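Local coordinates for protein starch synthase I (Hordeum vulgare, PDB 4HLN) that belongs to the starch synthase family of plant glycosyltransferases, two-domain enzymes of the GT-B fold, and carries a bound glycan in this structure, at residues V276-A281 with V352-R357; R294-I299 with Q620-A625; A303-E308 with L326-P331; N346-A351 with Q376-L381. All blocks are in the same frame, centred on the assembly; numbering follows the deposited sequence.

Interaction 1 of 4, residues V276-A281 with V352-R357; sequences VPVLLA and VVTADR
In the Rossmann-like domain that begins this GT-B protein, the helices of two successive beta-alpha-beta crossovers meet where Pro277 and Val278 lie against Thr354. The first is helix 276-284, touched near its start; the second is helix 347-354, touched at its very end, since Ala355 already leaves helical geometry before the chain enters strand 357-360. Proline suits the first turn of a helix, where the backbone N-H would have no carbonyl of that helix to reach. Its ring is set at about a right angle to the Thr354 side chain, with CB of Pro277 3.5 Å from OG1 of Thr354 and 4.2 Å from CA of Ala355. Thr354 carries OG1 between its backbone N and carbonyl carbon (chi1 55°). That hydroxyl is bonded to Gly350 O one turn back, so a polar atom buried among apolar groups has a partner. A water lies 2.7 Å from Pro277 O and can donate to it; Thr354 O, 3.3 Å from the water, is at best a weak second acceptor, since other acceptors nearby compete for its two protons. Val278 adds a methyl beside the threonine hydroxyl: CG2 of Val278 is 3.7 Å from OG1 of Thr354.

Interaction 2 of 4, residues R294-I299 with Q620-A625; sequences RSTLVI and QIFEWA
Arg294 and Thr296, on one face of an inner strand of the Rossmann-like sheet, receive helix 611-627, the last helix of the chain, which in GT-B proteins returns from the second domain to the first. Alternation along strand 294-299 selects the partners: Arg294 and Thr296 direct their side chains at the helix, while Ser295 points away from it. The arginine chain starts beside its backbone N and turns about the CB-CG bond (chi2 -67°), which folds CD back beside the carbonyl of Ala625, CD of Arg294 coming 3.3 Å from Ala625 O. The same bend brings NE of Arg294 to Ala625 O in a hydrogen bond of 2.9 Å. The bond is far from straight, with an N-H...O angle of 137°, and the donor stands above the carbonyl plane. NH2 bonds to Asp628 O and NH1 to Arg291 O, so the guanidinium is gripped at all three nitrogens; its positive charge, close to the C-terminal end of the helix, would probably be favourable there. Alanine is small enough to let the backbones close in, with CB of Ala625 4.0 Å from CB of Arg294. Beta-branched Thr296 suits the extended strand, and the flat ring of Phe622 lets the helix lie close beside it; their side chains cross at about a right angle. OG1 of Thr296 (chi1 -59°) lies at the ring edge, near its plane, 3.7 Å from CE1 of Phe622.

Interaction 3 of 4, residues A303-E308 with L326-P331; sequences AHQGVE and LEWVFP
Val307 and Phe330 reach for each other from opposite directions at the surface of the protein, and the ring presents its edge. CG1 of Val307 lies in the plane of the phenyl group, 4.0 Å from both CE2 and CZ of Phe330. The valine puts this methyl anti to its backbone N (chi1 171°), which directs CG1 at the ring; it is the branch within 4.2 Å of it. A beta-branched residue suits the extended backbone here, and the ring, carried just past the end of strand 327-329, is long enough to reach Val307 on strand 307-309. Phe330 is steadied from its own segment: Trp328 CD1 sits 3.8 Å above one face of the Phe330 ring, toward the rim. Gln305 turns its amide toward the indole, but OE1 of Gln305 stays 4.3 Å from NE1 of Trp328 and approaches it obliquely. That oxygen instead accepts from Asn346 ND2, while Gln305 NE2 donates to Leu302 O and Gly374 O, so the amide is held from both ends. Both segments contribute an outer strand to a small antiparallel sheet in which strand 343-346 runs between strands 307-309 and 327-329; Val307 and Phe330 meet across it, over Ala344, while Gln305 and Trp328 face helices 347-354 and 376-384.

Interaction 4 of 4, residues N346-A351 with Q376-L381; sequences NFLKGA and QGLNEL
Lys349 lays the aliphatic part of its side chain against Leu381, the two crossing at about a right angle. The touching branch of the leucine is CD2 of Leu381, which lies 3.5 Å from CG and 4.2 Å from CE of Lys349. The lysine leaves its helix with CG anti to the backbone N (chi1 -177°), then bends at chi2 and runs extended to its amine. A long side chain of this kind serves two ends: its methylenes pack with a leucine while NZ, at the end of a buried residue, donates to Glu327 O and, weakly, to Ala325 O, which probably eases the cost of placing a charge there. A second contact, one turn earlier on helix 376-384, joins methyl to methyl: CD2 of Leu348 is 4.4 Å from CD2 of Leu378. Leucines suit these positions because the branched apolar end offers methyls to the facing helix. The start of helix 347-354 is fixed by Asn346 at the N-cap. OD1 of Asn346 accepts from Lys349 N at 2.9 Å, nearly straight at the hydrogen (171°), although the donor stands well above the plane of the amide. This bond satisfies an N-H in the first turn and holds the backbone of the residue that packs on Leu381. Around the contact, Trp328 of strand 327-329 touches Asn346, Lys349 and Leu381, and Leu378 also meets Leu302 in the loop after strand 294-299. Helix 376-384 thus packs against the first turns of helix 347-354, beside the small antiparallel sheet, and leads on to strand 389-391 at the edge of the large one.

Overall arrangement
From the N terminus, 276-281 opens interaction 1 and 294-299 opens interaction 2. Interaction 3 then opens and closes within a short excursion, 303-308 to 326-331, nested inside both. Residues 346-351 open interaction 4 just before 352-357 close interaction 1, so these two cross while sharing helix 347-354; 376-381 then close interaction 4. Interaction 2 closes last, at 620-625, after the chain has built the second domain; its loop encloses interactions 3 and 4 and crosses interaction 1. Interactions 1 and 4 join helices next to the large sheet, interaction 3 joins the two outer strands of the small antiparallel sheet, and interaction 2 brings the C-terminal helix back to the first domain.

Interaction 1 of 4, residues V276-A281 with V352-R357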
loop_
_atom_site.group_PDB
_atom_site.type_symbol
_atom_site.label_atom_id
_atom_site.label_comp_id
_atom_site.label_asym_id
_atom_site.label_seq_id
_atom_site.Cartn_x
_atom_site.Cartn_y
_atom_site.Cartn_z
ATOM N N VAL A 276 -18.466 -5.679 4.875
ATOM C CA VAL A 276 -18.327 -7.076 5.254
ATOM C C VAL A 276 -18.275 -7.286 6.782
ATOM O O VAL A 276 -19.038 -8.077 7.325
ATOM C CB VAL A 276 -17.086 -7.693 4.572
ATOM C CG1 VAL A 276 -16.667 -8.979 5.262
ATOM C CG2 VAL A 276 -17.363 -7.909 3.097
ATOM N N PRO A 277 -17.368 -6.576 7.476
ATOM C CA PRO A 277 -17.266 -6.717 8.930
ATOM C C PRO A 277 -18.530 -6.277 9.633
ATOM O O PRO A 277 -18.806 -6.723 10.757
ATOM C CB PRO A 277 -16.119 -5.783 9.309
ATOM C CG PRO A 277 -15.877 -4.936 8.120
ATOM C CD PRO A 277 -16.347 -5.668 6.929
ATOM N N VAL A 278 -19.303 -5.416 8.986
ATOM C CA VAL A 278 -20.579 -5.012 9.578
ATOM C C VAL A 278 -21.569 -6.167 9.456
ATOM O O VAL A 278 -22.242 -6.521 10.409
ATOM C CB VAL A 278 -21.156 -3.726 8.928
ATOM C CG1 VAL A 278 -22.365 -3.222 9.710
ATOM C CG2 VAL A 278 -20.094 -2.647 8.852
ATOM N N LEU A 279 -21.636 -6.760 8.271
ATOM C CA LEU A 279 -22.479 -7.918 8.034
ATOM C C LEU A 279 -22.183 -9.026 9.033
ATOM O O LEU A 279 -23.101 -9.563 9.672
ATOM C CB LEU A 279 -22.302 -8.423 6.599
ATOM C CG LEU A 279 -22.902 -7.449 5.583
ATOM C CD1 LEU A 279 -22.699 -7.910 4.137
ATOM C CD2 LEU A 279 -24.393 -7.192 5.904
ATOM N N LEU A 280 -20.907 -9.373 9.172
ATOM C CA LEU A 280 -20.539 -10.424 10.113
ATOM C C LEU A 280 -21.170 -10.142 11.470
ATOM O O LEU A 280 -21.811 -11.005 12.069
ATOM C CB LEU A 280 -19.029 -10.507 10.257
ATOM C CG LEU A 280 -18.305 -10.919 8.984
ATOM C CD1 LEU A 280 -16.812 -10.913 9.209
ATOM C CD2 LEU A 280 -18.783 -12.278 8.526
ATOM N N ALA A 281 -21.005 -8.908 11.930
ATOM C CA ALA A 281 -21.465 -8.506 13.248
ATOM C C ALA A 281 -22.993 -8.366 13.371
ATOM O O ALA A 281 -23.569 -8.612 14.434
ATOM C CB ALA A 281 -20.776 -7.222 13.650
ATOM N N VAL A 352 -14.153 0.603 10.246
ATOM C CA VAL A 352 -13.186 1.013 11.255
ATOM C C VAL A 352 -13.777 0.720 12.614
ATOM O O VAL A 352 -13.088 0.331 13.565
ATOM C CB VAL A 352 -12.871 2.507 11.154
ATOM C CG1 VAL A 352 -12.419 3.033 12.493
ATOM C CG2 VAL A 352 -11.819 2.755 10.094
ATOM N N VAL A 353 -15.086 0.884 12.681
ATOM C CA VAL A 353 -15.804 0.676 13.911
ATOM C C VAL A 353 -15.970 -0.808 14.277
ATOM O O VAL A 353 -16.016 -1.126 15.446
ATOM C CB VAL A 353 -17.150 1.416 13.859
ATOM C CG1 VAL A 353 -18.221 0.675 14.631
ATOM C CG2 VAL A 353 -16.972 2.831 14.372
ATOM N N THR A 354 -16.020 -1.704 13.291
ATOM C CA THR A 354 -16.355 -3.117 13.534
ATOM C C THR A 354 -15.267 -4.151 13.214
ATOM O O THR A 354 -15.383 -5.309 13.596
ATOM C CB THR A 354 -17.595 -3.532 12.727
ATOM O OG1 THR A 354 -17.373 -3.252 11.332
ATOM C CG2 THR A 354 -18.813 -2.781 13.215
ATOM N N ALA A 355 -14.231 -3.757 12.494
ATOM C CA ALA A 355 -13.191 -4.707 12.117
ATOM C C ALA A 355 -12.464 -5.140 13.363
ATOM O O ALA A 355 -12.580 -4.501 14.398
ATOM C CB ALA A 355 -12.214 -4.072 11.144
ATOM N N ASP A 356 -11.689 -6.210 13.265
ATOM C CA ASP A 356 -10.967 -6.697 14.434
ATOM C C ASP A 356 -9.562 -6.119 14.523
ATOM O O ASP A 356 -9.159 -5.630 15.574
ATOM C CB ASP A 356 -10.988 -8.223 14.468
ATOM C CG ASP A 356 -12.407 -8.767 14.564
ATOM O OD1 ASP A 356 -13.186 -8.240 15.393
ATOM O OD2 ASP A 356 -12.760 -9.686 13.792
ATOM N N ARG A 357 -8.835 -6.161 13.413
ATOM C CA ARG A 357 -7.562 -5.468 13.296
ATOM C C ARG A 357 -7.639 -4.472 12.136
ATOM O O ARG A 357 -8.503 -4.592 11.278
ATOM C CB ARG A 357 -6.421 -6.459 13.034
ATOM C CG ARG A 357 -6.260 -7.584 14.041
ATOM C CD ARG A 357 -5.796 -7.108 15.380
ATOM N NE ARG A 357 -4.569 -6.324 15.312
ATOM C CZ ARG A 357 -3.823 -6.031 16.374
ATOM N NH1 ARG A 357 -4.181 -6.485 17.580
ATOM N NH2 ARG A 357 -2.718 -5.296 16.229
HETATM O O HOH W 1 -17.041 -7.909 12.367
#

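Interaction 2 of 4, residues R294-I299 with Q620-A625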
loop_
_atom_site.group_PDB
_atom_site.type_symbol
_atom_site.label_atom_id
_atom_site.label_comp_id
_atom_site.label_asym_id
_atom_site.label_seq_id
_atom_site.Cartn_x
_atom_site.Cartn_y
_atom_site.Cartn_z
ATOM N N ARG A 294 -12.709 -13.676 12.028
ATOM C CA ARG A 294 -12.292 -12.326 12.345
ATOM C C ARG A 294 -12.151 -11.563 11.039
ATOM O O ARG A 294 -12.278 -12.141 9.957
ATOM C CB ARG A 294 -10.964 -12.354 13.100
ATOM C CG ARG A 294 -10.993 -13.150 14.408
ATOM C CD ARG A 294 -11.894 -12.464 15.417
ATOM N NE ARG A 294 -11.754 -13.031 16.746
ATOM C CZ ARG A 294 -12.570 -13.946 17.261
ATOM N NH1 ARG A 294 -13.596 -14.414 16.557
ATOM N NH2 ARG A 294 -12.350 -14.394 18.486
ATOM N N SER A 295 -11.891 -10.266 11.130
ATOM C CA SER A 295 -11.659 -9.466 9.927
ATOM C C SER A 295 -10.597 -8.391 10.102
ATOM O O SER A 295 -10.434 -7.811 11.177
ATOM C CB SER A 295 -12.956 -8.833 9.429
ATOM O OG SER A 295 -13.503 -7.982 10.415
ATOM N N THR A 296 -9.883 -8.132 9.016
ATOM C CA THR A 296 -8.855 -7.113 8.993
ATOM C C THR A 296 -9.167 -6.097 7.916
ATOM O O THR A 296 -9.338 -6.433 6.747
ATOM C CB THR A 296 -7.484 -7.727 8.706
ATOM O OG1 THR A 296 -7.187 -8.693 9.720
ATOM C CG2 THR A 296 -6.381 -6.630 8.654
ATOM N N LEU A 297 -9.243 -4.845 8.318
ATOM C CA LEU A 297 -9.474 -3.790 7.368
ATOM C C LEU A 297 -8.121 -3.296 6.858
ATOM O O LEU A 297 -7.242 -2.951 7.651
ATOM C CB LEU A 297 -10.283 -2.667 8.021
ATOM C CG LEU A 297 -10.416 -1.396 7.187
ATOM C CD1 LEU A 297 -11.166 -1.676 5.875
ATOM C CD2 LEU A 297 -11.105 -0.328 8.022
ATOM N N VAL A 298 -7.951 -3.305 5.537
ATOM C CA VAL A 298 -6.770 -2.742 4.895
ATOM C C VAL A 298 -7.134 -1.433 4.211
ATOM O O VAL A 298 -8.019 -1.387 3.346
ATOM C CB VAL A 298 -6.180 -3.658 3.812
ATOM C CG1 VAL A 298 -4.988 -2.960 3.174
ATOM C CG2 VAL A 298 -5.787 -5.015 4.380
ATOM N N ILE A 299 -6.436 -0.372 4.599
ATOM C CA ILE A 299 -6.751 0.960 4.133
ATOM C C ILE A 299 -5.598 1.496 3.311
ATOM O O ILE A 299 -4.548 1.856 3.857
ATOM C CB ILE A 299 -6.966 1.916 5.312
ATOM C CG1 ILE A 299 -8.071 1.412 6.228
ATOM C CG2 ILE A 299 -7.301 3.304 4.822
ATOM C CD1 ILE A 299 -8.435 2.408 7.310
ATOM N N GLN A 620 1.140 -12.738 11.942
ATOM C CA GLN A 620 1.161 -12.325 13.332
ATOM C C GLN A 620 -0.138 -11.599 13.662
ATOM O O GLN A 620 -0.859 -11.946 14.603
ATOM C CB GLN A 620 2.367 -11.406 13.560
ATOM C CG GLN A 620 2.440 -10.786 14.939
ATOM C CD GLN A 620 2.700 -11.818 16.031
ATOM O OE1 GLN A 620 3.820 -11.924 16.540
ATOM N NE2 GLN A 620 1.665 -12.587 16.396
ATOM N N ILE A 621 -0.437 -10.597 12.851
ATOM C CA ILE A 621 -1.637 -9.808 13.016
ATOM C C ILE A 621 -2.875 -10.682 13.138
ATOM O O ILE A 621 -3.635 -10.536 14.088
ATOM C CB ILE A 621 -1.758 -8.783 11.868
ATOM C CG1 ILE A 621 -0.718 -7.682 12.064
ATOM C CG2 ILE A 621 -3.160 -8.187 11.780
ATOM C CD1 ILE A 621 -0.568 -6.789 10.865
ATOM N N PHE A 622 -3.066 -11.598 12.196
ATOM C CA PHE A 622 -4.219 -12.508 12.237
ATOM C C PHE A 622 -4.266 -13.311 13.506
ATOM O O PHE A 622 -5.341 -13.629 13.992
ATOM C CB PHE A 622 -4.214 -13.482 11.062
ATOM C CG PHE A 622 -4.156 -12.809 9.729
ATOM C CD1 PHE A 622 -4.603 -11.505 9.580
ATOM C CD2 PHE A 622 -3.641 -13.467 8.630
ATOM C CE1 PHE A 622 -4.544 -10.872 8.356
ATOM C CE2 PHE A 622 -3.571 -12.842 7.404
ATOM C CZ PHE A 622 -4.024 -11.542 7.262
ATOM N N GLU A 623 -3.102 -13.660 14.039
ATOM C CA GLU A 623 -3.080 -14.439 15.266
ATOM C C GLU A 623 -3.623 -13.639 16.437
ATOM O O GLU A 623 -4.490 -14.126 17.186
ATOM C CB GLU A 623 -1.696 -15.017 15.539
ATOM C CG GLU A 623 -1.429 -16.230 14.641
ATOM C CD GLU A 623 -2.638 -17.194 14.563
ATOM O OE1 GLU A 623 -3.284 -17.447 15.612
ATOM O OE2 GLU A 623 -2.948 -17.691 13.452
ATOM N N TRP A 624 -3.145 -12.403 16.568
ATOM C CA TRP A 624 -3.741 -11.473 17.511
ATOM C C TRP A 624 -5.260 -11.373 17.340
ATOM O O TRP A 624 -5.988 -11.348 18.327
ATOM C CB TRP A 624 -3.139 -10.106 17.338
ATOM C CG TRP A 624 -1.739 -10.054 17.730
ATOM C CD1 TRP A 624 -1.115 -10.839 18.654
ATOM C CD2 TRP A 624 -0.750 -9.168 17.215
ATOM N NE1 TRP A 624 0.211 -10.489 18.751
ATOM C CE2 TRP A 624 0.460 -9.463 17.876
ATOM C CE3 TRP A 624 -0.768 -8.152 16.261
ATOM C CZ2 TRP A 624 1.640 -8.771 17.614
ATOM C CZ3 TRP A 624 0.408 -7.467 15.998
ATOM C CH2 TRP A 624 1.594 -7.782 16.671
ATOM N N ALA A 625 -5.739 -11.323 16.100
ATOM C CA ALA A 625 -7.169 -11.159 15.884
ATOM C C ALA A 625 -7.936 -12.354 16.399
ATOM O O ALA A 625 -8.990 -12.201 17.028
ATOM C CB ALA A 625 -7.486 -10.929 14.421
#

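Interaction 3 of 4, residues A303-E308 with L326-P331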
loop_
_atom_site.group_PDB
_atom_site.type_symbol
_atom_site.label_atom_id
_atom_site.label_comp_id
_atom_site.label_asym_id
_atom_site.label_seq_id
_atom_site.Cartn_x
_atom_site.Cartn_y
_atom_site.Cartn_z
ATOM N N ALA A 303 -9.113 9.112 1.176
ATOM C CA ALA A 303 -9.888 10.047 0.369
ATOM C C ALA A 303 -11.293 9.542 0.089
ATOM O O ALA A 303 -12.257 10.294 0.188
ATOM C CB ALA A 303 -9.174 10.300 -0.943
ATOM N N HIS A 304 -11.392 8.265 -0.289
ATOM C CA HIS A 304 -12.665 7.662 -0.685
ATOM C C HIS A 304 -13.198 6.715 0.366
ATOM O O HIS A 304 -12.731 5.590 0.501
ATOM C CB HIS A 304 -12.520 6.952 -2.022
ATOM C CG HIS A 304 -11.784 7.765 -3.027
ATOM N ND1 HIS A 304 -10.414 7.730 -3.147
ATOM C CD2 HIS A 304 -12.220 8.693 -3.912
ATOM C CE1 HIS A 304 -10.036 8.578 -4.088
ATOM N NE2 HIS A 304 -11.112 9.173 -4.566
ATOM N N GLN A 305 -14.207 7.187 1.083
ATOM C CA GLN A 305 -14.697 6.513 2.265
ATOM C C GLN A 305 -16.036 5.847 2.027
ATOM O O GLN A 305 -16.609 5.251 2.929
ATOM C CB GLN A 305 -14.775 7.520 3.397
ATOM C CG GLN A 305 -13.435 8.191 3.631
ATOM C CD GLN A 305 -13.426 9.140 4.815
ATOM O OE1 GLN A 305 -14.408 9.263 5.548
ATOM N NE2 GLN A 305 -12.301 9.809 5.018
ATOM N N GLY A 306 -16.515 5.919 0.794
ATOM C CA GLY A 306 -17.800 5.343 0.451
ATOM C C GLY A 306 -18.917 6.065 1.178
ATOM O O GLY A 306 -19.640 5.476 1.979
ATOM N N VAL A 307 -19.052 7.357 0.892
ATOM C CA VAL A 307 -20.016 8.199 1.575
ATOM C C VAL A 307 -21.221 8.541 0.714
ATOM O O VAL A 307 -21.096 8.888 -0.473
ATOM C CB VAL A 307 -19.362 9.477 2.111
ATOM C CG1 VAL A 307 -20.422 10.439 2.626
ATOM C CG2 VAL A 307 -18.366 9.123 3.212
ATOM N N GLU A 308 -22.392 8.420 1.336
ATOM C CA GLU A 308 -23.659 8.699 0.692
ATOM C C GLU A 308 -24.570 9.256 1.762
ATOM O O GLU A 308 -24.267 9.154 2.953
ATOM C CB GLU A 308 -24.256 7.431 0.039
ATOM C CG GLU A 308 -23.590 6.982 -1.294
ATOM C CD GLU A 308 -23.973 7.824 -2.550
ATOM O OE1 GLU A 308 -25.046 8.472 -2.562
ATOM O OE2 GLU A 308 -23.201 7.816 -3.543
ATOM N N LEU A 326 -22.676 3.002 10.913
ATOM C CA LEU A 326 -22.457 3.648 9.637
ATOM C C LEU A 326 -22.719 5.146 9.683
ATOM O O LEU A 326 -22.391 5.850 8.748
ATOM C CB LEU A 326 -23.346 3.024 8.573
ATOM C CG LEU A 326 -22.748 1.811 7.879
ATOM C CD1 LEU A 326 -22.466 0.758 8.906
ATOM C CD2 LEU A 326 -23.759 1.307 6.915
ATOM N N GLU A 327 -23.312 5.617 10.773
ATOM C CA GLU A 327 -23.687 7.002 10.890
ATOM C C GLU A 327 -22.466 7.912 10.845
ATOM O O GLU A 327 -21.462 7.662 11.515
ATOM C CB GLU A 327 -24.413 7.221 12.198
ATOM C CG GLU A 327 -24.856 8.645 12.381
ATOM C CD GLU A 327 -25.424 8.885 13.756
ATOM O OE1 GLU A 327 -25.145 8.060 14.664
ATOM O OE2 GLU A 327 -26.149 9.894 13.920
ATOM N N TRP A 328 -22.572 8.983 10.069
ATOM C CA TRP A 328 -21.491 9.940 9.931
ATOM C C TRP A 328 -22.087 11.330 9.692
ATOM O O TRP A 328 -22.746 11.579 8.676
ATOM C CB TRP A 328 -20.657 9.535 8.748
ATOM C CG TRP A 328 -19.305 10.130 8.663
ATOM C CD1 TRP A 328 -18.794 10.863 7.620
ATOM C CD2 TRP A 328 -18.248 9.996 9.615
ATOM N NE1 TRP A 328 -17.489 11.193 7.872
ATOM C CE2 TRP A 328 -17.126 10.672 9.089
ATOM C CE3 TRP A 328 -18.137 9.361 10.857
ATOM C CZ2 TRP A 328 -15.913 10.745 9.770
ATOM C CZ3 TRP A 328 -16.930 9.432 11.533
ATOM C CH2 TRP A 328 -15.837 10.124 10.990
ATOM N N VAL A 329 -21.881 12.230 10.641
ATOM C CA VAL A 329 -22.338 13.605 10.478
ATOM C C VAL A 329 -21.201 14.575 10.182
ATOM O O VAL A 329 -20.232 14.674 10.943
ATOM C CB VAL A 329 -23.053 14.100 11.727
ATOM C CG1 VAL A 329 -23.466 15.552 11.536
ATOM C CG2 VAL A 329 -24.263 13.207 12.025
ATOM N N PHE A 330 -21.314 15.302 9.077
ATOM C CA PHE A 330 -20.295 16.303 8.760
ATOM C C PHE A 330 -20.407 17.560 9.614
ATOM O O PHE A 330 -21.514 18.048 9.911
ATOM C CB PHE A 330 -20.289 16.641 7.279
ATOM C CG PHE A 330 -19.788 15.520 6.414
ATOM C CD1 PHE A 330 -18.431 15.370 6.171
ATOM C CD2 PHE A 330 -20.668 14.597 5.863
ATOM C CE1 PHE A 330 -17.964 14.330 5.370
ATOM C CE2 PHE A 330 -20.205 13.563 5.066
ATOM C CZ PHE A 330 -18.851 13.429 4.820
ATOM N N PRO A 331 -19.245 18.075 10.031
ATOM C CA PRO A 331 -19.170 19.302 10.831
ATOM C C PRO A 331 -19.756 20.478 10.042
ATOM O O PRO A 331 -19.808 20.442 8.803
ATOM C CB PRO A 331 -17.664 19.483 11.069
ATOM C CG PRO A 331 -16.985 18.690 9.949
ATOM C CD PRO A 331 -17.921 17.569 9.611
#

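Interaction 4 of 4, residues N346-A351 with Q376-L381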
loop_
_atom_site.group_PDB
_atom_site.type_symbol
_atom_site.label_atom_id
_atom_site.label_comp_id
_atom_site.label_asym_id
_atom_site.label_seq_id
_atom_site.Cartn_x
_atom_site.Cartn_y
_atom_site.Cartn_z
ATOM N N ASN A 346 -21.153 6.037 6.059
ATOM C CA ASN A 346 -19.754 6.012 5.704
ATOM C C ASN A 346 -19.205 4.588 5.802
ATOM O O ASN A 346 -18.816 4.134 6.873
ATOM C CB ASN A 346 -18.990 6.969 6.625
ATOM C CG ASN A 346 -17.517 7.095 6.258
ATOM O OD1 ASN A 346 -16.897 6.140 5.784
ATOM N ND2 ASN A 346 -16.942 8.276 6.502
ATOM N N PHE A 347 -19.165 3.901 4.667
ATOM C CA PHE A 347 -18.657 2.540 4.600
ATOM C C PHE A 347 -17.370 2.294 5.365
ATOM O O PHE A 347 -17.329 1.421 6.241
ATOM C CB PHE A 347 -18.504 2.067 3.155
ATOM C CG PHE A 347 -19.767 1.479 2.571
ATOM C CD1 PHE A 347 -21.019 1.967 2.946
ATOM C CD2 PHE A 347 -19.705 0.433 1.656
ATOM C CE1 PHE A 347 -22.178 1.441 2.402
ATOM C CE2 PHE A 347 -20.857 -0.104 1.112
ATOM C CZ PHE A 347 -22.099 0.404 1.485
ATOM N N LEU A 348 -16.320 3.031 5.017
ATOM C CA LEU A 348 -15.014 2.846 5.640
ATOM C C LEU A 348 -15.122 3.036 7.143
ATOM O O LEU A 348 -14.587 2.240 7.922
ATOM C CB LEU A 348 -14.012 3.838 5.059
ATOM C CG LEU A 348 -12.548 3.509 5.310
ATOM C CD1 LEU A 348 -12.252 2.197 4.653
ATOM C CD2 LEU A 348 -11.650 4.580 4.724
ATOM N N LYS A 349 -15.826 4.095 7.545
ATOM C CA LYS A 349 -16.067 4.354 8.950
ATOM C C LYS A 349 -16.705 3.134 9.633
ATOM O O LYS A 349 -16.306 2.745 10.727
ATOM C CB LYS A 349 -16.960 5.584 9.102
ATOM C CG LYS A 349 -17.235 6.000 10.537
ATOM C CD LYS A 349 -18.527 5.396 11.076
ATOM C CE LYS A 349 -18.875 5.941 12.473
ATOM N NZ LYS A 349 -20.197 5.451 12.984
ATOM N N GLY A 350 -17.704 2.553 8.976
ATOM C CA GLY A 350 -18.400 1.375 9.462
ATOM C C GLY A 350 -17.474 0.209 9.746
ATOM O O GLY A 350 -17.615 -0.480 10.761
ATOM N N ALA A 351 -16.515 -0.001 8.851
ATOM C CA ALA A 351 -15.503 -1.030 9.041
ATOM C C ALA A 351 -14.533 -0.667 10.154
ATOM O O ALA A 351 -14.116 -1.530 10.910
ATOM C CB ALA A 351 -14.735 -1.260 7.759
ATOM N N GLN A 376 -10.367 15.214 10.173
ATOM C CA GLN A 376 -10.144 15.034 11.593
ATOM C C GLN A 376 -11.075 14.004 12.226
ATOM O O GLN A 376 -10.679 13.304 13.162
ATOM C CB GLN A 376 -10.289 16.363 12.305
ATOM C CG GLN A 376 -9.764 16.359 13.711
ATOM C CD GLN A 376 -9.927 17.710 14.376
ATOM O OE1 GLN A 376 -10.693 17.848 15.337
ATOM N NE2 GLN A 376 -9.209 18.723 13.865
ATOM N N GLY A 377 -12.307 13.917 11.729
ATOM C CA GLY A 377 -13.295 13.020 12.313
ATOM C C GLY A 377 -12.788 11.590 12.243
ATOM O O GLY A 377 -12.740 10.856 13.238
ATOM N N LEU A 378 -12.383 11.203 11.043
ATOM C CA LEU A 378 -11.889 9.867 10.816
ATOM C C LEU A 378 -10.609 9.616 11.602
ATOM O O LEU A 378 -10.392 8.527 12.105
ATOM C CB LEU A 378 -11.632 9.643 9.325
ATOM C CG LEU A 378 -11.367 8.172 8.970
ATOM C CD1 LEU A 378 -12.518 7.289 9.440
ATOM C CD2 LEU A 378 -11.145 7.999 7.485
ATOM N N ASN A 379 -9.757 10.625 11.696
ATOM C CA ASN A 379 -8.493 10.460 12.391
ATOM C C ASN A 379 -8.678 10.123 13.878
ATOM O O ASN A 379 -8.002 9.251 14.423
ATOM C CB ASN A 379 -7.633 11.703 12.218
ATOM C CG ASN A 379 -6.168 11.434 12.476
ATOM O OD1 ASN A 379 -5.804 10.408 13.053
ATOM N ND2 ASN A 379 -5.314 12.358 12.045
ATOM N N GLU A 380 -9.598 10.810 14.534
ATOM C CA GLU A 380 -9.864 10.529 15.932
ATOM C C GLU A 380 -10.448 9.132 16.107
ATOM O O GLU A 380 -10.158 8.428 17.077
ATOM C CB GLU A 380 -10.775 11.601 16.519
ATOM C CG GLU A 380 -10.007 12.835 16.948
ATOM C CD GLU A 380 -10.792 14.115 16.745
ATOM O OE1 GLU A 380 -10.229 15.201 17.014
ATOM O OE2 GLU A 380 -11.965 14.033 16.314
ATOM N N LEU A 381 -11.262 8.727 15.144
ATOM C CA LEU A 381 -11.837 7.394 15.141
ATOM C C LEU A 381 -10.736 6.340 15.085
ATOM O O LEU A 381 -10.687 5.440 15.911
ATOM C CB LEU A 381 -12.751 7.245 13.939
ATOM C CG LEU A 381 -13.810 6.170 14.101
ATOM C CD1 LEU A 381 -14.563 6.411 15.390
ATOM C CD2 LEU A 381 -14.741 6.213 12.917
#